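Local coordinates for protein DyP (Bjerkandera adusta, PDB 3VXJ) that probably uses its bound heme b to carry out peroxidase reactions, as a dye-decolorizing peroxidase of the DyP type, at residues D340-S345 and Q350-L355; N231-A236 and E412-P417. All coordinates share one frame; numbering follows the deposited sequence.

Both contacts lie in the heme-binding half of the chain, on the same side of its centre, with their own centres about 17 Å apart. Along the chain contact 1 is nested inside the loop closed by contact 2: helix 227-236 comes first, then helix 340-345 and strand 353-360, and last the short strand 413-415. The two contacts meet where Leu343 packs on Asn231, with Leu343 CD2 4.0 Å from Asn231 ND2. Helix 227-236 directly follows strand 216-225, which pairs with strand 353-360 in an antiparallel four-stranded sheet. The helix touches both: Glu342 and Leu343 of contact 1 pack on it, and Tyr233 reaches from it to the 412-417 segment.

Contact 1 (D340-S345 and Q350-L355); sequences DAELAS and QDRGLL. With HEM (protoporphyrin IX containing Fe), chain B.
Glu342 of helix 340-345 and Arg352 of the 350-355 segment form a buried salt bridge beside strand 353-360 of the ferredoxin-like alpha+beta fold of the DyP heme domain. The tight part is this one pair. The side chains come from opposite directions, and Arg352 grips the carboxylate end-on, with one nitrogen to each oxygen. Arg352 NH1 reaches Glu342 OE1 at 2.8 Å in a nearly straight bond of 174°, within the guanidinium plane. Arg352 NH2 meets the syn lone pair of Glu342 OE2, also at 2.8 Å, but tilted from that plane. The two flat groups are turned 42° against each other. The arginine chain bends at chi3 (63°), and this places the guanidinium end-on to the carboxylate. Arg352 NE bonds to Pro336 O, which helps fix its rotation. Glu342 OE1 also accepts from Ala349 N, so the loop between the segments is held to the same carboxylate. With an alanine here instead of Glu342, the buried Arg352 charge is likely to be left without its mate and that loop less firmly held. The looser side is at exposed Gln350, whose backbone N makes a weak bond of 3.4 Å to Glu342 OE1. Farther along the strand, Leu354 belongs to the heme pocket: its CD2 touches HEM C3B at 3.7 Å.

Contact 2 (N231-A236 and E412-P417); sequences NAYTLA and ETFTVP
Tyr233 carries the whole helix side of this contact, and most of its touches are apolar. With CG anti to the backbone N (chi1 -178°), its ring leaves helix 227-236 and reaches the 412-417 segment. Pro417 comes in obliquely at this ring, with Tyr233 CE1 3.5 Å from Pro417 CD. Val416 crosses the tyrosine at about a right angle and sets CG1 over one face of the ring, 4.2 Å above the plane and offset toward the rim. Its other methyl packs near the hydroxyl, with Val416 CG2 3.6 Å from Tyr233 OH. Phe414 receives the same hydroxyl at its ring edge: Tyr233 OH lies in the plane of the phenyl ring, 3.6 Å from Phe414 CD1. Strand 413-415 pairs antiparallel with strand 401-403 in a small two-stranded sheet, separate from the four-stranded sheet that holds strands 216-225 and 353-360. The contact packs helix 227-236 against this small sheet and the residues that follow it. Phe414 and Val416 also rest on Val402 of the partner strand, while Val416 touches Met260 of helix 249-261. Polar contact is slight. Val416 O accepts a hydrogen bond from Arg400 NH1, outside the two segments. The CB of Thr415 points away from the helix, and Thr415 OG1 is hydrogen-bonded to Thr401 OG1. The backbone of Thr415 comes nearer, with Thr415 O 3.5 Å from Tyr233 OH.

Contact 1 (D340-S345 and Q350-L355)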
ATOM      1  N   ASP A 340      11.208  24.679   0.069  1.00 27.96           N
ATOM      2  CA  ASP A 340      11.036  25.599   1.192  1.00 28.89           C
ATOM      3  C   ASP A 340       9.956  26.640   0.908  1.00 28.97           C
ATOM      4  O   ASP A 340       9.168  26.979   1.795  1.00 28.93           O
ATOM      5  CB  ASP A 340      12.365  26.280   1.537  1.00 30.33           C
ATOM      6  CG  ASP A 340      13.464  25.285   1.885  1.00 31.54           C
ATOM      7  OD1 ASP A 340      13.201  24.341   2.664  1.00 33.72           O
ATOM      8  OD2 ASP A 340      14.596  25.457   1.383  1.00 34.82           O
ATOM      9  N   ALA A 341       9.914  27.114  -0.337  1.00 29.10           N
ATOM     10  CA  ALA A 341       8.929  28.105  -0.778  1.00 29.23           C
ATOM     11  C   ALA A 341       7.519  27.525  -0.838  1.00 27.90           C
ATOM     12  O   ALA A 341       6.541  28.226  -0.571  1.00 28.21           O
ATOM     13  CB  ALA A 341       9.327  28.681  -2.132  1.00 30.08           C
ATOM     14  N   GLU A 342       7.419  26.246  -1.195  1.00 26.45           N
ATOM     15  CA  GLU A 342       6.145  25.536  -1.179  1.00 25.13           C
ATOM     16  C   GLU A 342       5.596  25.397   0.231  1.00 24.22           C
ATOM     17  O   GLU A 342       4.415  25.631   0.461  1.00 23.93           O
ATOM     18  CB  GLU A 342       6.293  24.150  -1.789  1.00 24.25           C
ATOM     19  CG  GLU A 342       5.603  23.973  -3.111  1.00 23.14           C
ATOM     20  CD  GLU A 342       5.713  22.554  -3.605  1.00 20.65           C
ATOM     21  OE1 GLU A 342       4.657  21.931  -3.827  1.00 20.04           O
ATOM     22  OE2 GLU A 342       6.855  22.064  -3.751  1.00 19.12           O
ATOM     23  N   LEU A 343       6.460  25.007   1.166  1.00 24.27           N
ATOM     24  CA  LEU A 343       6.054  24.841   2.560  1.00 24.34           C
ATOM     25  C   LEU A 343       5.631  26.176   3.166  1.00 25.10           C
ATOM     26  O   LEU A 343       4.623  26.251   3.870  1.00 25.34           O
ATOM     27  CB  LEU A 343       7.173  24.194   3.386  1.00 24.22           C
ATOM     28  CG  LEU A 343       7.459  22.711   3.135  1.00 23.88           C
ATOM     29  CD1 LEU A 343       8.777  22.286   3.774  1.00 24.95           C
ATOM     30  CD2 LEU A 343       6.309  21.833   3.622  1.00 22.93           C
ATOM     31  N   ALA A 344       6.388  27.226   2.862  1.00 25.88           N
ATOM     32  CA  ALA A 344       6.080  28.575   3.337  1.00 26.57           C
ATOM     33  C   ALA A 344       4.715  29.059   2.844  1.00 26.47           C
ATOM     34  O   ALA A 344       3.972  29.705   3.589  1.00 27.01           O
ATOM     35  CB  ALA A 344       7.175  29.546   2.920  1.00 27.68           C
ATOM     36  N   SER A 345       4.391  28.737   1.593  1.00 25.66           N
ATOM     37  CA  SER A 345       3.130  29.161   0.986  1.00 25.22           C
ATOM     38  C   SER A 345       1.946  28.367   1.524  1.00 23.72           C
ATOM     39  O   SER A 345       0.817  28.863   1.539  1.00 23.91           O
ATOM     40  CB  SER A 345       3.194  29.022  -0.535  1.00 25.67           C
ATOM     41  OG  SER A 345       3.179  27.659  -0.917  1.00 24.46           O
ATOM     42  N   GLN A 350       3.626  21.214  -6.973  1.00 17.30           N
ATOM     43  CA  GLN A 350       4.165  20.121  -7.771  1.00 16.88           C
ATOM     44  C   GLN A 350       3.417  18.833  -7.474  1.00 15.21           C
ATOM     45  O   GLN A 350       2.910  18.648  -6.374  1.00 15.43           O
ATOM     46  CB  GLN A 350       5.660  19.928  -7.501  1.00 17.49           C
ATOM     47  CG  GLN A 350       6.478  21.213  -7.612  1.00 19.98           C
ATOM     48  CD  GLN A 350       7.969  20.985  -7.527  1.00 24.00           C
ATOM     49  OE1 GLN A 350       8.586  21.215  -6.483  1.00 26.96           O
ATOM     50  NE2 GLN A 350       8.562  20.535  -8.626  1.00 25.19           N
ATOM     51  N   ASP A 351       3.348  17.961  -8.474  1.00 14.48           N
ATOM     52  CA  ASP A 351       2.716  16.660  -8.366  1.00 13.37           C
ATOM     53  C   ASP A 351       3.656  15.687  -7.660  1.00 12.25           C
ATOM     54  O   ASP A 351       4.730  15.369  -8.157  1.00 12.93           O
ATOM     55  CB  ASP A 351       2.352  16.156  -9.774  1.00 13.61           C
ATOM     56  CG  ASP A 351       1.607  14.830  -9.761  1.00 13.71           C
ATOM     57  OD1 ASP A 351       1.045  14.464  -8.715  1.00 13.60           O
ATOM     58  OD2 ASP A 351       1.589  14.152 -10.815  1.00 16.65           O
ATOM     59  N   ARG A 352       3.237  15.241  -6.483  1.00 10.95           N
ATOM     60  CA  ARG A 352       3.954  14.236  -5.712  1.00 10.63           C
ATOM     61  C   ARG A 352       2.931  13.389  -4.965  1.00  9.53           C
ATOM     62  O   ARG A 352       1.789  13.809  -4.754  1.00  9.70           O
ATOM     63  CB  ARG A 352       4.934  14.878  -4.721  1.00 10.63           C
ATOM     64  CG  ARG A 352       4.271  15.764  -3.666  1.00 10.33           C
ATOM     65  CD  ARG A 352       5.297  16.387  -2.729  1.00 10.51           C
ATOM     66  NE  ARG A 352       6.231  17.279  -3.420  1.00 11.72           N
ATOM     67  CZ  ARG A 352       6.012  18.571  -3.676  1.00 12.72           C
ATOM     68  NH1 ARG A 352       4.875  19.162  -3.330  1.00 12.67           N
ATOM     69  NH2 ARG A 352       6.937  19.282  -4.300  1.00 14.33           N
ATOM     70  N   GLY A 353       3.329  12.198  -4.537  1.00  9.09           N
ATOM     71  CA  GLY A 353       2.396  11.351  -3.813  1.00  9.01           C
ATOM     72  C   GLY A 353       2.908   9.951  -3.586  1.00  8.35           C
ATOM     73  O   GLY A 353       4.102   9.747  -3.344  1.00  8.21           O
ATOM     74  N   LEU A 354       2.001   8.986  -3.669  1.00  7.91           N
ATOM     75  CA  LEU A 354       2.296   7.601  -3.360  1.00  7.70           C
ATOM     76  C   LEU A 354       1.692   6.719  -4.427  1.00  7.65           C
ATOM     77  O   LEU A 354       0.516   6.849  -4.766  1.00  8.01           O
ATOM     78  CB  LEU A 354       1.737   7.206  -1.979  1.00  7.67           C
ATOM     79  CG  LEU A 354       2.189   5.854  -1.392  1.00  7.43           C
ATOM     80  CD1 LEU A 354       3.690   5.860  -1.060  1.00  8.69           C
ATOM     81  CD2 LEU A 354       1.366   5.490  -0.141  1.00  7.71           C
ATOM     82  N   LEU A 355       2.523   5.843  -4.965  1.00  7.82           N
ATOM     83  CA  LEU A 355       2.052   4.741  -5.797  1.00  7.75           C
ATOM     84  C   LEU A 355       1.848   3.560  -4.859  1.00  7.24           C
ATOM     85  O   LEU A 355       2.801   2.874  -4.477  1.00  8.15           O
ATOM     86  CB  LEU A 355       3.050   4.437  -6.921  1.00  8.02           C
ATOM     87  CG  LEU A 355       3.399   5.659  -7.776  1.00  8.53           C
ATOM     88  CD1 LEU A 355       4.387   5.321  -8.877  1.00  9.01           C
ATOM     89  CD2 LEU A 355       2.158   6.310  -8.371  1.00  9.80           C
TER
HETATM   90  CHA HEM B 501       0.888   1.766   7.582  1.00  6.30           C
HETATM   91  CHB HEM B 501       1.332   5.897   5.113  1.00  7.50           C
HETATM   92  CHC HEM B 501      -2.509   4.747   2.407  1.00  5.94           C
HETATM   93  CHD HEM B 501      -2.954   0.591   4.837  1.00  5.99           C
HETATM   94  C1A HEM B 501       1.320   2.997   7.173  1.00  6.15           C
HETATM   95  C2A HEM B 501       2.401   3.747   7.772  1.00  6.49           C
HETATM   96  C3A HEM B 501       2.514   4.900   7.088  1.00  6.45           C
HETATM   97  C4A HEM B 501       1.532   4.890   6.028  1.00  6.57           C
HETATM   98  CMA HEM B 501       3.519   6.041   7.333  1.00  8.98           C
HETATM   99  CAA HEM B 501       3.199   3.299   9.017  1.00  6.84           C
HETATM  100  CBA HEM B 501       4.429   2.436   8.729  1.00  7.98           C
HETATM  101  CGA HEM B 501       4.104   1.024   8.300  1.00 10.20           C
HETATM  102  O1A HEM B 501       3.637   0.206   9.121  1.00 12.11           O
HETATM  103  O2A HEM B 501       4.351   0.703   7.105  1.00 13.52           O
HETATM  104  C1B HEM B 501       0.341   5.946   4.152  1.00  6.15           C
HETATM  105  C2B HEM B 501       0.137   7.017   3.200  1.00  6.44           C
HETATM  106  C3B HEM B 501      -0.929   6.694   2.443  1.00  7.24           C
HETATM  107  C4B HEM B 501      -1.409   5.406   2.897  1.00  5.70           C
HETATM  108  CMB HEM B 501       1.010   8.289   3.131  1.00  7.69           C
HETATM  109  CAB HEM B 501      -1.552   7.484   1.273  1.00  7.43           C
HETATM  110  CBB HEM B 501      -0.853   8.369   0.560  1.00  8.01           C
HETATM  111  C1C HEM B 501      -2.987   3.545   2.864  1.00  5.46           C
HETATM  112  C2C HEM B 501      -4.184   2.875   2.391  1.00  6.18           C
HETATM  113  C3C HEM B 501      -4.317   1.728   3.076  1.00  6.54           C
HETATM  114  C4C HEM B 501      -3.201   1.644   3.993  1.00  5.79           C
HETATM  115  CMC HEM B 501      -5.100   3.422   1.280  1.00  9.08           C
HETATM  116  CAC HEM B 501      -5.415   0.638   2.953  1.00  7.40           C
HETATM  117  CBC HEM B 501      -6.696   0.951   2.718  1.00  8.40           C
HETATM  118  C1D HEM B 501      -1.926   0.507   5.740  1.00  5.27           C
HETATM  119  C2D HEM B 501      -1.650  -0.668   6.528  1.00  6.39           C
HETATM  120  C3D HEM B 501      -0.476  -0.302   7.382  1.00  6.33           C
HETATM  121  C4D HEM B 501      -0.142   1.055   7.028  1.00  6.08           C
HETATM  122  CMD HEM B 501      -2.376  -2.023   6.553  1.00  7.64           C
HETATM  123  CAD HEM B 501       0.172  -1.231   8.419  1.00  6.82           C
HETATM  124  CBD HEM B 501      -0.670  -1.155   9.689  1.00  7.41           C
HETATM  125  CGD HEM B 501      -0.142  -2.071  10.760  1.00  7.06           C
HETATM  126  O1D HEM B 501       0.062  -1.579  11.902  1.00  7.67           O
HETATM  127  O2D HEM B 501       0.070  -3.275  10.489  1.00  8.12           O
HETATM  128  NA  HEM B 501       0.804   3.732   6.136  1.00  6.34           N
HETATM  129  NB  HEM B 501      -0.644   4.984   3.966  1.00  6.47           N
HETATM  130  NC  HEM B 501      -2.439   2.780   3.867  1.00  5.63           N
HETATM  131  ND  HEM B 501      -0.997   1.503   6.033  1.00  6.25           N
HETATM  132 FE   HEM B 501      -0.864   3.287   5.041  1.00  7.00          FE
HETATM  133  O   HOH W   1       0.409   2.394   3.796  1.00 13.20           O

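Contact 2 (N231-A236 and E412-P417)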
ATOM      1  N   ASN A 231       1.317  20.032   6.285  1.00 10.98           N
ATOM      2  CA  ASN A 231       2.225  20.713   7.200  1.00 12.24           C
ATOM      3  C   ASN A 231       1.552  21.935   7.828  1.00 12.33           C
ATOM      4  O   ASN A 231       1.575  22.112   9.051  1.00 12.21           O
ATOM      5  CB  ASN A 231       3.493  21.132   6.450  1.00 13.14           C
ATOM      6  CG  ASN A 231       4.540  21.744   7.359  1.00 14.85           C
ATOM      7  OD1 ASN A 231       5.114  21.057   8.205  1.00 18.49           O
ATOM      8  ND2 ASN A 231       4.810  23.035   7.174  1.00 17.35           N
ATOM      9  N   ALA A 232       0.933  22.771   6.999  1.00 11.90           N
ATOM     10  CA  ALA A 232       0.247  23.967   7.486  1.00 11.90           C
ATOM     11  C   ALA A 232      -0.890  23.621   8.438  1.00 11.68           C
ATOM     12  O   ALA A 232      -1.077  24.309   9.446  1.00 11.96           O
ATOM     13  CB  ALA A 232      -0.257  24.803   6.314  1.00 12.10           C
ATOM     14  N   TYR A 233      -1.634  22.555   8.132  1.00 11.25           N
ATOM     15  CA  TYR A 233      -2.711  22.103   9.005  1.00 11.42           C
ATOM     16  C   TYR A 233      -2.186  21.705  10.384  1.00 11.46           C
ATOM     17  O   TYR A 233      -2.792  22.048  11.398  1.00 11.33           O
ATOM     18  CB  TYR A 233      -3.490  20.933   8.388  1.00 11.30           C
ATOM     19  CG  TYR A 233      -4.632  20.483   9.270  1.00 12.39           C
ATOM     20  CD1 TYR A 233      -5.859  21.145   9.249  1.00 13.76           C
ATOM     21  CD2 TYR A 233      -4.477  19.414  10.152  1.00 13.01           C
ATOM     22  CE1 TYR A 233      -6.908  20.740  10.079  1.00 14.03           C
ATOM     23  CE2 TYR A 233      -5.516  19.009  10.982  1.00 14.13           C
ATOM     24  CZ  TYR A 233      -6.726  19.671  10.942  1.00 14.40           C
ATOM     25  OH  TYR A 233      -7.747  19.260  11.770  1.00 16.02           O
ATOM     26  N   THR A 234      -1.070  20.979  10.429  1.00 10.95           N
ATOM     27  CA  THR A 234      -0.523  20.552  11.720  1.00 10.97           C
ATOM     28  C   THR A 234       0.027  21.731  12.520  1.00 10.88           C
ATOM     29  O   THR A 234      -0.059  21.736  13.743  1.00 11.00           O
ATOM     30  CB  THR A 234       0.546  19.436  11.607  1.00 10.84           C
ATOM     31  OG1 THR A 234       1.707  19.945  10.949  1.00 11.63           O
ATOM     32  CG2 THR A 234       0.017  18.196  10.860  1.00 11.77           C
ATOM     33  N   LEU A 235       0.586  22.726  11.837  1.00 11.64           N
ATOM     34  CA  LEU A 235       1.026  23.941  12.513  1.00 12.26           C
ATOM     35  C   LEU A 235      -0.156  24.743  13.063  1.00 12.58           C
ATOM     36  O   LEU A 235      -0.111  25.204  14.207  1.00 12.84           O
ATOM     37  CB  LEU A 235       1.896  24.790  11.583  1.00 12.45           C
ATOM     38  CG  LEU A 235       3.295  24.210  11.339  1.00 13.24           C
ATOM     39  CD1 LEU A 235       3.903  24.823  10.095  1.00 16.32           C
ATOM     40  CD2 LEU A 235       4.187  24.458  12.555  1.00 14.80           C
ATOM     41  N   ALA A 236      -1.217  24.890  12.266  1.00 12.90           N
ATOM     42  CA  ALA A 236      -2.407  25.640  12.682  1.00 13.71           C
ATOM     43  C   ALA A 236      -3.156  24.981  13.838  1.00 13.86           C
ATOM     44  O   ALA A 236      -3.832  25.657  14.620  1.00 14.84           O
ATOM     45  CB  ALA A 236      -3.342  25.847  11.499  1.00 13.96           C
ATOM     46  N   GLU A 412     -12.394  16.686  21.930  1.00 13.09           N
ATOM     47  CA  GLU A 412     -12.244  17.665  20.867  1.00 13.73           C
ATOM     48  C   GLU A 412     -12.198  16.944  19.526  1.00 13.59           C
ATOM     49  O   GLU A 412     -11.452  15.977  19.347  1.00 13.08           O
ATOM     50  CB  GLU A 412     -10.984  18.511  21.068  1.00 13.95           C
ATOM     51  CG  GLU A 412     -10.833  19.640  20.049  1.00 15.17           C
ATOM     52  CD  GLU A 412      -9.487  20.334  20.131  1.00 17.54           C
ATOM     53  OE1 GLU A 412      -8.547  19.759  20.714  1.00 17.19           O
ATOM     54  OE2 GLU A 412      -9.365  21.458  19.600  1.00 21.05           O
ATOM     55  N   THR A 413     -13.004  17.414  18.586  1.00 13.78           N
ATOM     56  CA  THR A 413     -12.977  16.850  17.243  1.00 14.85           C
ATOM     57  C   THR A 413     -12.196  17.742  16.290  1.00 14.45           C
ATOM     58  O   THR A 413     -12.179  18.970  16.417  1.00 15.08           O
ATOM     59  CB  THR A 413     -14.393  16.593  16.692  1.00 15.90           C
ATOM     60  OG1 THR A 413     -15.067  17.834  16.520  1.00 18.77           O
ATOM     61  CG2 THR A 413     -15.191  15.704  17.639  1.00 16.89           C
ATOM     62  N   PHE A 414     -11.537  17.093  15.342  1.00 13.48           N
ATOM     63  CA  PHE A 414     -10.799  17.773  14.296  1.00 13.83           C
ATOM     64  C   PHE A 414     -11.478  17.443  12.969  1.00 13.86           C
ATOM     65  O   PHE A 414     -11.725  16.269  12.676  1.00 13.87           O
ATOM     66  CB  PHE A 414      -9.336  17.297  14.287  1.00 13.47           C
ATOM     67  CG  PHE A 414      -8.533  17.730  15.493  1.00 12.98           C
ATOM     68  CD1 PHE A 414      -7.509  18.666  15.362  1.00 15.47           C
ATOM     69  CD2 PHE A 414      -8.781  17.183  16.755  1.00 12.90           C
ATOM     70  CE1 PHE A 414      -6.755  19.063  16.462  1.00 16.60           C
ATOM     71  CE2 PHE A 414      -8.040  17.588  17.871  1.00 13.94           C
ATOM     72  CZ  PHE A 414      -7.024  18.525  17.719  1.00 14.87           C
ATOM     73  N   THR A 415     -11.799  18.466  12.184  1.00 14.30           N
ATOM     74  CA  THR A 415     -12.296  18.250  10.827  1.00 14.54           C
ATOM     75  C   THR A 415     -11.131  18.508   9.878  1.00 14.13           C
ATOM     76  O   THR A 415     -10.636  19.628   9.749  1.00 15.01           O
ATOM     77  CB  THR A 415     -13.534  19.112  10.510  1.00 15.57           C
ATOM     78  OG1 THR A 415     -14.593  18.763  11.412  1.00 18.23           O
ATOM     79  CG2 THR A 415     -14.012  18.869   9.078  1.00 16.58           C
ATOM     80  N   VAL A 416     -10.684  17.442   9.231  1.00 12.08           N
ATOM     81  CA  VAL A 416      -9.386  17.433   8.573  1.00 12.18           C
ATOM     82  C   VAL A 416      -9.579  17.527   7.055  1.00 12.11           C
ATOM     83  O   VAL A 416     -10.282  16.703   6.472  1.00 12.31           O
ATOM     84  CB  VAL A 416      -8.610  16.152   8.961  1.00 11.49           C
ATOM     85  CG1 VAL A 416      -7.219  16.153   8.345  1.00 12.15           C
ATOM     86  CG2 VAL A 416      -8.516  16.020  10.485  1.00 12.32           C
ATOM     87  N   PRO A 417      -8.970  18.539   6.406  1.00 12.63           N
ATOM     88  CA  PRO A 417      -9.008  18.564   4.938  1.00 12.82           C
ATOM     89  C   PRO A 417      -8.397  17.285   4.369  1.00 12.28           C
ATOM     90  O   PRO A 417      -7.489  16.715   4.980  1.00 12.26           O
ATOM     91  CB  PRO A 417      -8.109  19.754   4.581  1.00 13.70           C
ATOM     92  CG  PRO A 417      -8.093  20.612   5.787  1.00 13.96           C
ATOM     93  CD  PRO A 417      -8.196  19.667   6.953  1.00 12.38           C
TER